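Local structure of RagB/SusD domain protein (5J5U) at residues K392-A396 / G397-E401. The protein probably binds chitin or chitin-derived sugars as a SusD-like protein of a chitin utilization locus in Flavobacterium johnsoniae. Numbering follows the deposited sequence.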
# COMPACT_ATOMS: atom_id res chain seq x y z
N LYS A 392 5.35 17.12 -18.51
CA LYS A 392 6.31 16.20 -17.92
C LYS A 392 5.94 14.76 -18.26
O LYS A 392 5.40 14.03 -17.43
CB LYS A 392 6.37 16.41 -16.39
CG LYS A 392 7.80 16.42 -15.86
CD LYS A 392 8.22 17.80 -15.35
CE LYS A 392 9.62 17.79 -14.70
NZ LYS A 392 9.99 19.11 -14.08
N PRO A 393 6.27 14.34 -19.50
CA PRO A 393 5.96 12.99 -19.98
C PRO A 393 7.01 12.00 -19.51
O PRO A 393 8.02 12.42 -18.94
CB PRO A 393 6.01 13.15 -21.50
CG PRO A 393 7.13 14.16 -21.67
CD PRO A 393 7.01 15.12 -20.51
N LEU A 394 6.78 10.72 -19.77
CA LEU A 394 7.82 9.72 -19.56
C LEU A 394 9.04 10.08 -20.43
O LEU A 394 8.93 10.23 -21.65
CB LEU A 394 7.29 8.32 -19.90
CG LEU A 394 7.96 7.13 -19.22
CD1 LEU A 394 7.77 7.20 -17.71
CD2 LEU A 394 7.49 5.80 -19.79
N ALA A 395 10.19 10.28 -19.78
CA ALA A 395 11.42 10.72 -20.45
C ALA A 395 12.36 9.54 -20.76
O ALA A 395 12.15 8.43 -20.29
CB ALA A 395 12.13 11.75 -19.60
N ALA A 396 13.44 9.82 -21.49
CA ALA A 396 14.22 8.78 -22.16
C ALA A 396 14.92 7.75 -21.27
O ALA A 396 14.81 6.56 -21.51
CB ALA A 396 15.25 9.43 -23.06
N GLY A 397 15.68 8.20 -20.28
CA GLY A 397 16.42 7.27 -19.43
C GLY A 397 15.97 7.24 -17.98
O GLY A 397 16.68 6.74 -17.12
N THR A 398 14.80 7.80 -17.72
CA THR A 398 14.32 7.99 -16.37
C THR A 398 12.96 7.33 -16.14
O THR A 398 12.23 7.71 -15.22
CB THR A 398 14.20 9.50 -16.05
OG1 THR A 398 13.08 10.06 -16.76
CG2 THR A 398 15.46 10.23 -16.46
N GLU A 399 12.62 6.35 -16.97
CA GLU A 399 11.30 5.72 -16.90
C GLU A 399 11.03 5.12 -15.53
O GLU A 399 10.01 5.40 -14.91
CB GLU A 399 11.13 4.64 -17.98
CG GLU A 399 11.12 5.16 -19.40
CD GLU A 399 12.51 5.25 -20.01
OE1 GLU A 399 13.46 5.61 -19.30
OE2 GLU A 399 12.65 4.94 -21.22
N LYS A 400 11.95 4.29 -15.06
CA LYS A 400 11.81 3.63 -13.77
C LYS A 400 11.72 4.62 -12.60
O LYS A 400 10.94 4.42 -11.67
CB LYS A 400 12.96 2.63 -13.58
CG LYS A 400 12.84 1.42 -14.51
CD LYS A 400 13.94 0.40 -14.26
CE LYS A 400 13.68 -0.90 -15.01
NZ LYS A 400 14.80 -1.86 -14.78
N GLU A 401 12.52 5.68 -12.67
CA GLU A 401 12.48 6.71 -11.63
C GLU A 401 11.13 7.40 -11.59
O GLU A 401 10.53 7.57 -10.51
CB GLU A 401 13.58 7.74 -11.87
CG GLU A 401 13.57 8.88 -10.88
CD GLU A 401 14.70 9.86 -11.09
OE1 GLU A 401 15.51 9.64 -12.01
OE2 GLU A 401 14.78 10.86 -10.34
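L394 and E399 meet where the loop after helix 382-391 turns into helix 399-410, their side chains crossing at about a right angle. The snug part is aliphatic: L394 CD2 lies 3.7 Å from E399 CG, and L394 CD1 sits 3.9 Å from E399 CA. L394 also packs against A357 and Y361 of helix 357-371. E399 starts out with CG opposite its own carbonyl carbon (chi1 -67°), then bends at chi2 (89°). As modelled, this sets the whole carboxylate against A395 O and A396 O, with E399 OE2 2.7 Å from A396 O; these oxygens are all acceptors, so the placement is doubtful and no bond is implied. With an alanine here the CG beside L394 CD2 is gone, which is likely to leave that methyl less covered on the loop side. The other side is looser: A395 CB merely touches T398 OG1 at 3.4 Å, and A396 and G397 form an exposed bend. The Q402 side chain hydrogen-bonds through NE2 to P393 O and through OE1 to A395 N. T398 holds the N-cap position but gives no side-chain cap. The whole is a short surface loop joining two consecutive helices, consistent with the TPR-like helical packing of the SusD family.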